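Local coordinates for protein pectinesterase A (Erwinia chrysanthemi, PDB 2NTP) that removes methyl esters from the galacturonosyl units of pectin by hydrolysis, the first step in maceration and soft-rotting of plant tissue, at residues Asp23-Ala28 with Asn53-Lys58; Val147-Tyr152 with Ser163-Cys168; Thr182-Asn187 with Lys332-Trp337; Val266-Ser271 with Ala323-Tyr328. All coordinates share one frame; numbering follows the deposited sequence.

Interaction 1 of 4, residues Asp23-Ala28 with Asn53-Lys58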
loop_
_atom_site.group_PDB
_atom_site.type_symbol
_atom_site.label_atom_id
_atom_site.label_comp_id
_atom_site.label_asym_id
_atom_site.label_seq_id
_atom_site.Cartn_x
_atom_site.Cartn_y
_atom_site.Cartn_z
ATOM N N ASP A 23 -22.572 -3.333 -7.111
ATOM C CA ASP A 23 -23.619 -3.851 -7.994
ATOM C C ASP A 23 -23.110 -4.058 -9.422
ATOM O O ASP A 23 -23.414 -5.081 -10.041
ATOM C CB ASP A 23 -24.853 -2.944 -7.987
ATOM C CG ASP A 23 -25.628 -3.011 -6.677
ATOM O OD1 ASP A 23 -25.413 -3.955 -5.884
ATOM O OD2 ASP A 23 -26.461 -2.114 -6.438
ATOM N N ALA A 24 -22.335 -3.097 -9.926
ATOM C CA ALA A 24 -21.750 -3.192 -11.272
ATOM C C ALA A 24 -20.791 -4.377 -11.388
ATOM O O ALA A 24 -20.817 -5.113 -12.378
ATOM C CB ALA A 24 -21.052 -1.890 -11.651
ATOM N N ILE A 25 -19.954 -4.565 -10.368
ATOM C CA ILE A 25 -19.017 -5.689 -10.324
ATOM C C ILE A 25 -19.745 -7.034 -10.265
ATOM O O ILE A 25 -19.385 -7.979 -10.969
ATOM C CB ILE A 25 -18.039 -5.577 -9.134
ATOM C CG1 ILE A 25 -17.136 -4.351 -9.303
ATOM C CG2 ILE A 25 -17.201 -6.850 -9.005
ATOM C CD1 ILE A 25 -16.326 -3.995 -8.079
ATOM N N ALA A 26 -20.772 -7.104 -9.420
ATOM C CA ALA A 26 -21.581 -8.311 -9.287
ATOM C C ALA A 26 -22.305 -8.674 -10.585
ATOM O O ALA A 26 -22.487 -9.858 -10.880
ATOM C CB ALA A 26 -22.568 -8.149 -8.145
ATOM N N SER A 27 -22.691 -7.655 -11.355
ATOM C CA SER A 27 -23.403 -7.824 -12.630
ATOM C C SER A 27 -22.612 -8.595 -13.694
ATOM O O SER A 27 -23.200 -9.119 -14.643
ATOM C CB SER A 27 -23.814 -6.459 -13.189
ATOM O OG SER A 27 -22.759 -5.866 -13.929
ATOM N N ALA A 28 -21.289 -8.656 -13.530
ATOM C CA ALA A 28 -20.403 -9.294 -14.509
ATOM C C ALA A 28 -20.688 -10.785 -14.650
ATOM O O ALA A 28 -20.843 -11.478 -13.637
ATOM C CB ALA A 28 -18.946 -9.076 -14.124
ATOM N N ASN A 53 -11.582 -12.721 -12.008
ATOM C CA ASN A 53 -10.415 -12.466 -12.847
ATOM C C ASN A 53 -10.741 -11.524 -14.000
ATOM O O ASN A 53 -11.868 -11.520 -14.503
ATOM C CB ASN A 53 -9.866 -13.782 -13.409
ATOM C CG ASN A 53 -9.279 -14.690 -12.335
ATOM O OD1 ASN A 53 -8.805 -14.234 -11.292
ATOM N ND2 ASN A 53 -9.296 -15.992 -12.598
ATOM N N ASN A 54 -9.748 -10.731 -14.413
ATOM C CA ASN A 54 -9.862 -9.876 -15.599
ATOM C C ASN A 54 -10.922 -8.777 -15.449
ATOM O O ASN A 54 -11.618 -8.424 -16.408
ATOM C CB ASN A 54 -10.132 -10.749 -16.840
ATOM C CG ASN A 54 -9.501 -10.202 -18.114
ATOM O OD1 ASN A 54 -8.921 -9.114 -18.142
ATOM N ND2 ASN A 54 -9.620 -10.974 -19.190
ATOM N N LEU A 55 -11.052 -8.258 -14.227
ATOM C CA LEU A 55 -11.950 -7.138 -13.941
ATOM C C LEU A 55 -11.162 -5.840 -13.935
ATOM O O LEU A 55 -10.032 -5.804 -13.432
ATOM C CB LEU A 55 -12.664 -7.325 -12.598
ATOM C CG LEU A 55 -13.529 -6.139 -12.146
ATOM C CD1 LEU A 55 -14.798 -6.022 -12.995
ATOM C CD2 LEU A 55 -13.859 -6.232 -10.675
ATOM N N HIS A 56 -11.763 -4.792 -14.494
ATOM C CA HIS A 56 -11.088 -3.505 -14.707
ATOM C C HIS A 56 -11.999 -2.329 -14.377
ATOM O O HIS A 56 -13.120 -2.232 -14.886
ATOM C CB HIS A 56 -10.570 -3.416 -16.144
ATOM C CG HIS A 56 -9.806 -4.629 -16.569
ATOM N ND1 HIS A 56 -8.456 -4.780 -16.331
ATOM C CD2 HIS A 56 -10.213 -5.775 -17.164
ATOM C CE1 HIS A 56 -8.060 -5.952 -16.786
ATOM N NE2 HIS A 56 -9.110 -6.583 -17.283
ATOM N N LEU A 57 -11.511 -1.455 -13.500
ATOM C CA LEU A 57 -12.236 -0.254 -13.100
ATOM C C LEU A 57 -11.541 0.964 -13.682
ATOM O O LEU A 57 -10.317 1.058 -13.629
ATOM C CB LEU A 57 -12.307 -0.136 -11.571
ATOM C CG LEU A 57 -12.840 -1.330 -10.766
ATOM C CD1 LEU A 57 -12.801 -1.039 -9.270
ATOM C CD2 LEU A 57 -14.268 -1.698 -11.200
ATOM N N LYS A 58 -12.328 1.875 -14.250
ATOM C CA LYS A 58 -11.820 3.139 -14.774
ATOM C C LYS A 58 -12.669 4.286 -14.243
ATOM O O LYS A 58 -13.855 4.378 -14.559
ATOM C CB LYS A 58 -11.829 3.140 -16.311
ATOM C CG LYS A 58 -11.161 4.360 -16.932
ATOM C CD LYS A 58 -11.161 4.288 -18.454
ATOM C CE LYS A 58 -10.557 5.545 -19.069
ATOM N NZ LYS A 58 -10.389 5.415 -20.551
#
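Ile25 of helix 21-26 meets Leu55 and Leu57 of strand 55-59 near the first turns of the right-handed parallel beta-helix characteristic of pectinesterases. The helix, set against the beginning of the coil, is consistent with the N-terminal cap seen across the pectin lyase-like clan. The Ile25 and Leu55 side chains cross at about a right angle, so a single leucine methyl meets the two branches of the isoleucine. Leu55 CD2 sits in the fork of the isoleucine, 3.8 Å from Ile25 CG2 and 4.0 Å from Ile25 CG1. The fork faces the strand because Ile25 places CG2 anti to its backbone N while CG1 takes the position beside that nitrogen (chi1 -65°). Leu57, two residues further along the strand, makes a looser contact: its CD2 lies 4.3 Å from Ile25 CG1. No hydrogen bond crosses between the segments, and the contact is wholly apolar; Ile37 and Ile50, which also pack on Ile25, extend the same hydrophobic cluster. Polar groups are satisfied partly within each segment and partly by other parts of the chain. In the helix segment, the hydroxyl of Ser27 turns back on the chain, its OG donating to Ala24 O at 2.6 Å. His56, between the two leucines, lies well away from the helix; its ND1 is paired with Ser99 OG, and its other ring nitrogen, NE2, gives a nearly straight bond (171°) to Asn54 OD1, 2.7 Å away and in the plane of the imidazole.

Interaction 2 of 4, residues Val147-Tyr152 with Ser163-Cys168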
loop_
_atom_site.group_PDB
_atom_site.type_symbol
_atom_site.label_atom_id
_atom_site.label_comp_id
_atom_site.label_asym_id
_atom_site.label_seq_id
_atom_site.Cartn_x
_atom_site.Cartn_y
_atom_site.Cartn_z
ATOM N N VAL A 147 -3.694 6.310 -9.979
ATOM C CA VAL A 147 -4.524 5.990 -8.821
ATOM C C VAL A 147 -3.941 6.685 -7.593
ATOM O O VAL A 147 -2.725 6.824 -7.472
ATOM C CB VAL A 147 -4.607 4.453 -8.594
ATOM C CG1 VAL A 147 -5.209 4.114 -7.236
ATOM C CG2 VAL A 147 -5.427 3.792 -9.707
ATOM N N SER A 148 -4.822 7.142 -6.711
ATOM C CA SER A 148 -4.420 7.730 -5.440
ATOM C C SER A 148 -4.885 6.837 -4.310
ATOM O O SER A 148 -6.055 6.478 -4.264
ATOM C CB SER A 148 -5.030 9.124 -5.287
ATOM O OG SER A 148 -4.774 9.660 -3.994
ATOM N N LEU A 149 -3.964 6.478 -3.414
ATOM C CA LEU A 149 -4.279 5.645 -2.255
ATOM C C LEU A 149 -4.086 6.456 -0.984
ATOM O O LEU A 149 -3.000 7.000 -0.746
ATOM C CB LEU A 149 -3.383 4.404 -2.217
ATOM C CG LEU A 149 -3.340 3.518 -3.463
ATOM C CD1 LEU A 149 -2.414 2.326 -3.219
ATOM C CD2 LEU A 149 -4.736 3.056 -3.860
ATOM N N VAL A 150 -5.140 6.541 -0.179
ATOM C CA VAL A 150 -5.147 7.419 0.992
ATOM C C VAL A 150 -5.314 6.656 2.298
ATOM O O VAL A 150 -6.239 5.859 2.452
ATOM C CB VAL A 150 -6.267 8.484 0.883
ATOM C CG1 VAL A 150 -6.346 9.309 2.152
ATOM C CG2 VAL A 150 -6.036 9.386 -0.347
ATOM N N GLY A 151 -4.412 6.916 3.239
ATOM C CA GLY A 151 -4.554 6.387 4.593
ATOM C C GLY A 151 -3.500 6.980 5.499
ATOM O O GLY A 151 -2.836 7.968 5.142
ATOM N N TYR A 152 -3.364 6.390 6.680
ATOM C CA TYR A 152 -2.309 6.756 7.610
ATOM C C TYR A 152 -1.455 5.510 7.855
ATOM O O TYR A 152 -0.483 5.273 7.138
ATOM C CB TYR A 152 -2.896 7.339 8.908
ATOM C CG TYR A 152 -3.595 8.680 8.734
ATOM C CD1 TYR A 152 -2.885 9.879 8.843
ATOM C CD2 TYR A 152 -4.963 8.750 8.463
ATOM C CE1 TYR A 152 -3.521 11.115 8.682
ATOM C CE2 TYR A 152 -5.608 9.984 8.304
ATOM C CZ TYR A 152 -4.884 11.157 8.423
ATOM O OH TYR A 152 -5.518 12.382 8.271
ATOM N N SER A 163 2.382 -6.700 -8.494
ATOM C CA SER A 163 1.528 -5.538 -8.691
ATOM C C SER A 163 2.375 -4.410 -9.260
ATOM O O SER A 163 3.574 -4.332 -8.997
ATOM C CB SER A 163 0.899 -5.105 -7.373
ATOM O OG SER A 163 1.910 -4.906 -6.409
ATOM N N PHE A 164 1.742 -3.541 -10.037
ATOM C CA PHE A 164 2.446 -2.416 -10.651
ATOM C C PHE A 164 1.630 -1.154 -10.441
ATOM O O PHE A 164 0.429 -1.129 -10.722
ATOM C CB PHE A 164 2.684 -2.687 -12.145
ATOM C CG PHE A 164 3.381 -1.561 -12.877
ATOM C CD1 PHE A 164 4.597 -1.053 -12.425
ATOM C CD2 PHE A 164 2.826 -1.030 -14.037
ATOM C CE1 PHE A 164 5.244 -0.014 -13.109
ATOM C CE2 PHE A 164 3.466 0.003 -14.735
ATOM C CZ PHE A 164 4.673 0.512 -14.268
ATOM N N PHE A 165 2.289 -0.128 -9.907
ATOM C CA PHE A 165 1.674 1.160 -9.616
ATOM C C PHE A 165 2.386 2.223 -10.431
ATOM O O PHE A 165 3.605 2.364 -10.350
ATOM C CB PHE A 165 1.780 1.472 -8.122
ATOM C CG PHE A 165 1.060 0.482 -7.251
ATOM C CD1 PHE A 165 1.655 -0.737 -6.918
ATOM C CD2 PHE A 165 -0.212 0.767 -6.763
ATOM C CE1 PHE A 165 0.988 -1.661 -6.122
ATOM C CE2 PHE A 165 -0.887 -0.148 -5.957
ATOM C CZ PHE A 165 -0.287 -1.367 -5.640
ATOM N N SER A 166 1.613 2.962 -11.216
ATOM C CA SER A 166 2.171 3.896 -12.186
ATOM C C SER A 166 1.441 5.229 -12.110
ATOM O O SER A 166 0.210 5.256 -12.061
ATOM C CB SER A 166 2.039 3.298 -13.589
ATOM O OG SER A 166 2.397 4.224 -14.601
ATOM N N ASP A 167 2.202 6.328 -12.105
ATOM C CA ASP A 167 1.640 7.685 -12.071
ATOM C C ASP A 167 0.681 7.823 -10.895
ATOM O O ASP A 167 -0.441 8.325 -11.031
ATOM C CB ASP A 167 0.938 8.040 -13.397
ATOM C CG ASP A 167 1.827 7.830 -14.616
ATOM O OD1 ASP A 167 3.072 7.824 -14.488
ATOM O OD2 ASP A 167 1.267 7.670 -15.722
ATOM N N CYS A 168 1.145 7.380 -9.734
ATOM C CA CYS A 168 0.272 7.196 -8.596
ATOM C C CYS A 168 0.590 8.153 -7.452
ATOM O O CYS A 168 1.652 8.776 -7.423
ATOM C CB CYS A 168 0.315 5.730 -8.148
ATOM S SG CYS A 168 1.677 5.236 -7.061
#
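Leu149 CD1 approaches Phe165 CE2 to 4.0 Å inside the protein, meeting the ring obliquely. The two side chains cross at about a right angle, and both use the same first torsion: CG is anti to the carbonyl carbon and beside the backbone N, at -54° in Leu149 and -62° in Phe165. Leu149 is extended beyond CG, which carries CD1 forward to the ring. Phe165 also stacks with Phe144 and Phe185 and packs on Leu156, a residue that Leu149 touches too. Further along, the backbones come together: Val147 O lies 3.2 Å from Cys168 CA in a bent CA-H...O contact, and Cys168 CB is 3.3 Å from the same oxygen. Cys168 SG occupies the crowded position between backbone N and carbonyl carbon (chi1 83°), from which it forms the disulfide with Cys188. Asp167, with positive phi, makes the corner that precedes this cysteine; its carboxylate is shared between Lys145 and Asn187. Aromatic rings stacked turn upon turn, with a corner residue bent into positive phi between strands of two sheets, are features of the interior and turns of a right-handed parallel beta-helix.

Interaction 3 of 4, residues Thr182-Asn187 with Lys332-Trp337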
loop_
_atom_site.group_PDB
_atom_site.type_symbol
_atom_site.label_atom_id
_atom_site.label_comp_id
_atom_site.label_asym_id
_atom_site.label_seq_id
_atom_site.Cartn_x
_atom_site.Cartn_y
_atom_site.Cartn_z
ATOM N N THR A 182 5.544 -8.728 -4.769
ATOM C CA THR A 182 6.457 -8.062 -5.679
ATOM C C THR A 182 5.681 -6.856 -6.193
ATOM O O THR A 182 4.743 -7.000 -6.976
ATOM C CB THR A 182 6.869 -8.981 -6.846
ATOM O OG1 THR A 182 7.560 -10.132 -6.330
ATOM C CG2 THR A 182 7.778 -8.244 -7.818
ATOM N N ALA A 183 6.051 -5.672 -5.715
ATOM C CA ALA A 183 5.310 -4.465 -6.037
ATOM C C ALA A 183 6.258 -3.420 -6.595
ATOM O O ALA A 183 7.206 -2.999 -5.922
ATOM C CB ALA A 183 4.582 -3.931 -4.797
ATOM N N LEU A 184 6.003 -3.028 -7.839
ATOM C CA LEU A 184 6.822 -2.052 -8.549
ATOM C C LEU A 184 6.061 -0.737 -8.646
ATOM O O LEU A 184 4.882 -0.720 -9.020
ATOM C CB LEU A 184 7.172 -2.571 -9.955
ATOM C CG LEU A 184 7.963 -1.657 -10.902
ATOM C CD1 LEU A 184 9.375 -1.372 -10.359
ATOM C CD2 LEU A 184 8.047 -2.276 -12.290
ATOM N N PHE A 185 6.743 0.356 -8.308
ATOM C CA PHE A 185 6.145 1.685 -8.307
ATOM C C PHE A 185 6.960 2.558 -9.242
ATOM O O PHE A 185 8.179 2.676 -9.075
ATOM C CB PHE A 185 6.155 2.282 -6.890
ATOM C CG PHE A 185 5.446 1.433 -5.869
ATOM C CD1 PHE A 185 6.094 0.358 -5.252
ATOM C CD2 PHE A 185 4.122 1.702 -5.532
ATOM C CE1 PHE A 185 5.429 -0.431 -4.320
ATOM C CE2 PHE A 185 3.452 0.920 -4.600
ATOM C CZ PHE A 185 4.101 -0.149 -3.995
ATOM N N ASN A 186 6.302 3.151 -10.231
ATOM C CA ASN A 186 6.987 4.056 -11.151
ATOM C C ASN A 186 6.281 5.395 -11.289
ATOM O O ASN A 186 5.067 5.450 -11.498
ATOM C CB ASN A 186 7.180 3.418 -12.527
ATOM C CG ASN A 186 8.023 4.290 -13.453
ATOM O OD1 ASN A 186 7.510 4.888 -14.398
ATOM N ND2 ASN A 186 9.305 4.403 -13.150
ATOM N N ASN A 187 7.055 6.472 -11.175
ATOM C CA ASN A 187 6.522 7.833 -11.284
ATOM C C ASN A 187 5.389 8.093 -10.291
ATOM O O ASN A 187 4.350 8.657 -10.642
ATOM C CB ASN A 187 6.097 8.146 -12.728
ATOM C CG ASN A 187 5.830 9.620 -12.952
ATOM O OD1 ASN A 187 6.535 10.479 -12.420
ATOM N ND2 ASN A 187 4.808 9.921 -13.740
ATOM N N LYS A 332 12.591 -7.152 -15.635
ATOM C CA LYS A 332 13.135 -8.117 -14.679
ATOM C C LYS A 332 12.236 -8.291 -13.460
ATOM O O LYS A 332 12.023 -9.410 -12.996
ATOM C CB LYS A 332 14.548 -7.729 -14.249
ATOM C CG LYS A 332 15.569 -7.841 -15.367
ATOM C CD LYS A 332 16.913 -8.290 -14.847
ATOM C CE LYS A 332 17.844 -8.638 -15.998
ATOM N NZ LYS A 332 18.835 -9.671 -15.592
ATOM N N VAL A 333 11.704 -7.181 -12.954
ATOM C CA VAL A 333 10.881 -7.211 -11.745
ATOM C C VAL A 333 9.541 -7.909 -11.992
ATOM O O VAL A 333 9.081 -8.696 -11.159
ATOM C CB VAL A 333 10.676 -5.790 -11.156
ATOM C CG1 VAL A 333 9.764 -5.829 -9.934
ATOM C CG2 VAL A 333 12.020 -5.180 -10.783
ATOM N N LEU A 334 8.928 -7.637 -13.143
ATOM C CA LEU A 334 7.592 -8.180 -13.438
ATOM C C LEU A 334 7.604 -9.464 -14.275
ATOM O O LEU A 334 6.564 -10.096 -14.467
ATOM C CB LEU A 334 6.701 -7.112 -14.083
ATOM C CG LEU A 334 6.428 -5.848 -13.259
ATOM C CD1 LEU A 334 5.523 -4.924 -14.044
ATOM C CD2 LEU A 334 5.811 -6.163 -11.887
ATOM N N GLY A 335 8.780 -9.837 -14.773
ATOM C CA GLY A 335 8.931 -11.065 -15.549
ATOM C C GLY A 335 8.121 -11.062 -16.830
ATOM O O GLY A 335 8.189 -10.110 -17.618
ATOM N N ASP A 336 7.340 -12.123 -17.030
ATOM C CA ASP A 336 6.581 -12.290 -18.271
ATOM C C ASP A 336 5.287 -11.466 -18.347
ATOM O O ASP A 336 4.513 -11.599 -19.300
ATOM C CB ASP A 336 6.321 -13.782 -18.583
ATOM C CG ASP A 336 5.386 -14.469 -17.580
ATOM O OD1 ASP A 336 4.820 -13.813 -16.679
ATOM O OD2 ASP A 336 5.207 -15.703 -17.706
ATOM N N TRP A 337 5.056 -10.617 -17.347
ATOM C CA TRP A 337 3.846 -9.807 -17.311
ATOM C C TRP A 337 4.100 -8.379 -17.777
ATOM O O TRP A 337 4.928 -7.665 -17.206
ATOM C CB TRP A 337 3.221 -9.811 -15.906
ATOM C CG TRP A 337 2.035 -8.893 -15.768
ATOM C CD1 TRP A 337 0.956 -8.808 -16.605
ATOM C CD2 TRP A 337 1.805 -7.940 -14.721
ATOM N NE1 TRP A 337 0.077 -7.852 -16.151
ATOM C CE2 TRP A 337 0.570 -7.309 -14.993
ATOM C CE3 TRP A 337 2.522 -7.558 -13.577
ATOM C CZ2 TRP A 337 0.036 -6.315 -14.167
ATOM C CZ3 TRP A 337 1.990 -6.569 -12.753
ATOM C CH2 TRP A 337 0.761 -5.958 -13.054
#
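Leu184 reaches from strand 182-186 into the side of helix 330-334, where Val333 and Leu334 receive it. At its base, CB lies 4.2 Å from Val333 CG1. CG is anti to the backbone N (chi1 176°), which takes the branch point out from the strand toward the helix. Of the two methyls, CD2 does the touching, 4.0 Å from Leu334 CG and 4.1 Å from Leu334 CD1, the two leucines crossing at about a right angle. The same side chain also packs on Phe164, Val221 and Thr223 of the neighbouring strands, so that it lies between the sheet and the helix. Strand 182-186 is one strand of the long parallel sheet of the right-handed parallel beta-helix: Phe185 stacks on Phe165 within the coil, whereas Leu184 and Thr182 face the C-terminal helix, which lies against the outside of the sheet. Thr182 joins through its methyl, CG2 being 3.8 Å from Val333 CG1 and 3.6 Å from Val333 O; its hydroxyl OG1 bonds elsewhere, to Tyr218 O. Just past the helix, Gly335, with positive phi, is the second residue of a type II' beta turn from Leu334 to Trp337, in which Trp337 N bonds to Leu334 O at 3.3 Å. Arg162 NH2 bonds to Leu334 O and forms a salt bridge with Asp336 OD1, tying this turn to the strand before 182-186 in the sheet.

Interaction 4 of 4, residues Val266-Ser271 with Ala323-Tyr328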
loop_
_atom_site.group_PDB
_atom_site.type_symbol
_atom_site.label_atom_id
_atom_site.label_comp_id
_atom_site.label_asym_id
_atom_site.label_seq_id
_atom_site.Cartn_x
_atom_site.Cartn_y
_atom_site.Cartn_z
ATOM N N VAL A 266 13.871 -1.392 -2.518
ATOM C CA VAL A 266 14.899 -0.751 -3.336
ATOM C C VAL A 266 14.337 0.520 -3.966
ATOM O O VAL A 266 13.268 0.490 -4.589
ATOM C CB VAL A 266 15.443 -1.701 -4.429
ATOM C CG1 VAL A 266 16.541 -1.012 -5.230
ATOM C CG2 VAL A 266 15.978 -2.989 -3.803
ATOM N N PHE A 267 15.054 1.627 -3.772
ATOM C CA PHE A 267 14.728 2.908 -4.398
ATOM C C PHE A 267 15.719 3.171 -5.519
ATOM O O PHE A 267 16.929 3.132 -5.295
ATOM C CB PHE A 267 14.813 4.058 -3.390
ATOM C CG PHE A 267 13.723 4.049 -2.358
ATOM C CD1 PHE A 267 13.892 3.369 -1.153
ATOM C CD2 PHE A 267 12.527 4.736 -2.578
ATOM C CE1 PHE A 267 12.885 3.361 -0.193
ATOM C CE2 PHE A 267 11.515 4.732 -1.622
ATOM C CZ PHE A 267 11.696 4.043 -0.426
ATOM N N LEU A 268 15.205 3.451 -6.714
ATOM C CA LEU A 268 16.058 3.840 -7.838
ATOM C C LEU A 268 15.611 5.159 -8.452
ATOM O O LEU A 268 14.423 5.348 -8.719
ATOM C CB LEU A 268 16.103 2.753 -8.914
ATOM C CG LEU A 268 16.520 1.344 -8.485
ATOM C CD1 LEU A 268 15.279 0.472 -8.336
ATOM C CD2 LEU A 268 17.479 0.742 -9.498
ATOM N N ASN A 269 16.569 6.063 -8.666
ATOM C CA ASN A 269 16.311 7.351 -9.328
ATOM C C ASN A 269 15.110 8.095 -8.730
ATOM O O ASN A 269 14.242 8.603 -9.454
ATOM C CB ASN A 269 16.126 7.139 -10.839
ATOM C CG ASN A 269 17.340 6.488 -11.492
ATOM O OD1 ASN A 269 17.263 5.366 -12.007
ATOM N ND2 ASN A 269 18.470 7.188 -11.467
ATOM N N THR A 270 15.077 8.162 -7.403
ATOM C CA THR A 270 13.936 8.711 -6.680
ATOM C C THR A 270 14.337 9.932 -5.849
ATOM O O THR A 270 15.367 9.921 -5.181
ATOM C CB THR A 270 13.265 7.602 -5.827
ATOM O OG1 THR A 270 12.579 6.706 -6.706
ATOM C CG2 THR A 270 12.261 8.174 -4.827
ATOM N N SER A 271 13.527 10.987 -5.915
ATOM C CA SER A 271 13.781 12.185 -5.116
ATOM C C SER A 271 13.291 11.980 -3.688
ATOM O O SER A 271 12.304 11.283 -3.453
ATOM C CB SER A 271 13.137 13.427 -5.730
ATOM O OG SER A 271 11.731 13.358 -5.699
ATOM N N ALA A 323 25.661 -2.043 -12.473
ATOM C CA ALA A 323 25.330 -3.419 -12.847
ATOM C C ALA A 323 24.172 -3.981 -12.023
ATOM O O ALA A 323 23.277 -4.631 -12.570
ATOM C CB ALA A 323 26.560 -4.316 -12.723
ATOM N N GLN A 324 24.190 -3.721 -10.715
ATOM C CA GLN A 324 23.128 -4.175 -9.817
ATOM C C GLN A 324 21.804 -3.468 -10.105
ATOM O O GLN A 324 20.742 -4.090 -10.046
ATOM C CB GLN A 324 23.523 -3.970 -8.356
ATOM C CG GLN A 324 24.521 -4.994 -7.823
ATOM C CD GLN A 324 25.037 -4.641 -6.439
ATOM O OE1 GLN A 324 25.130 -3.467 -6.072
ATOM N NE2 GLN A 324 25.385 -5.664 -5.660
ATOM N N ALA A 325 21.881 -2.175 -10.426
ATOM C CA ALA A 325 20.700 -1.377 -10.777
ATOM C C ALA A 325 19.972 -1.905 -12.014
ATOM O O ALA A 325 18.751 -1.794 -12.112
ATOM C CB ALA A 325 21.079 0.078 -10.969
ATOM N N ALA A 326 20.729 -2.479 -12.952
ATOM C CA ALA A 326 20.170 -3.043 -14.182
ATOM C C ALA A 326 19.283 -4.264 -13.929
ATOM O O ALA A 326 18.553 -4.700 -14.821
ATOM C CB ALA A 326 21.294 -3.397 -15.160
ATOM N N GLU A 327 19.350 -4.806 -12.715
ATOM C CA GLU A 327 18.529 -5.956 -12.333
ATOM C C GLU A 327 17.126 -5.545 -11.888
ATOM O O GLU A 327 16.279 -6.404 -11.627
ATOM C CB GLU A 327 19.205 -6.770 -11.226
ATOM C CG GLU A 327 20.588 -7.319 -11.581
ATOM C CD GLU A 327 20.577 -8.288 -12.756
ATOM O OE1 GLU A 327 19.587 -9.031 -12.930
ATOM O OE2 GLU A 327 21.576 -8.313 -13.506
ATOM N N TYR A 328 16.886 -4.237 -11.808
ATOM C CA TYR A 328 15.614 -3.711 -11.301
ATOM C C TYR A 328 14.795 -2.969 -12.357
ATOM O O TYR A 328 14.040 -2.042 -12.045
ATOM C CB TYR A 328 15.854 -2.842 -10.063
ATOM C CG TYR A 328 16.414 -3.615 -8.890
ATOM C CD1 TYR A 328 17.791 -3.722 -8.692
ATOM C CD2 TYR A 328 15.568 -4.246 -7.980
ATOM C CE1 TYR A 328 18.313 -4.441 -7.616
ATOM C CE2 TYR A 328 16.077 -4.960 -6.898
ATOM C CZ TYR A 328 17.448 -5.052 -6.722
ATOM O OH TYR A 328 17.952 -5.759 -5.653
#
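Val266 lies over one face of the Tyr328 ring, in a CH-pi contact: CG1 is 4.2 Å from the ring centroid and only 6° off the ring normal. CG1 stands anti to the backbone N of Val266, which carries it out over the ring centre. The other methyl, CG2, is displaced toward the hydroxyl end of the ring and comes 3.7 Å from Tyr328 CE2, also lying 3.9 Å from Tyr328 OH. Purely aliphatic contacts come from Leu268, two residues along the strand. Its CD1 touches Tyr328 CB at 3.8 Å, oblique to the ring, while its CD2 reaches both Tyr328 CB, at 4.0 Å, and Ala325 CB, at 3.9 Å. Strand 264-268 belongs to the long sheet of the right-handed parallel beta-helix, and helix 322-325 with the turn after it lies on the outside of that sheet, where Tyr304 of the next strand also packs on Ala325. Hydrogen bonds hold each segment in shape and do not cross between them. In the helical segment, Tyr328 N bonds to Ala325 O at 3.1 Å, which fixes the backbone from which the tyrosine side chain projects. At the far end of the strand, past the positive-phi corner at Asn269, Thr270 OG1 donates to Leu268 O at 3.0 Å from well above the carbonyl plane and accepts a bond from Ser225 N.

In the fold
Every contact reaches the same long parallel sheet of the beta-helix, but from different places. Interaction 2 lies nearest the centre of the chain and is internal, joining two sheets through an aliphatic-aromatic contact and a CA-H...O contact at a corner. Interactions 1, 3 and 4 set helices against strands by apolar packing: interaction 1 toward the N-terminal end, 3 and 4 on the outer face. Interaction 4 is the partly exposed one and alone includes a CH-pi contact. Interactions 2 and 3 share a backbone seam, Phe165 N lying 2.8 Å from Leu184 O, while the Lys332-Glu327 salt bridge links 3 to 4, whose helices follow each other in the chain.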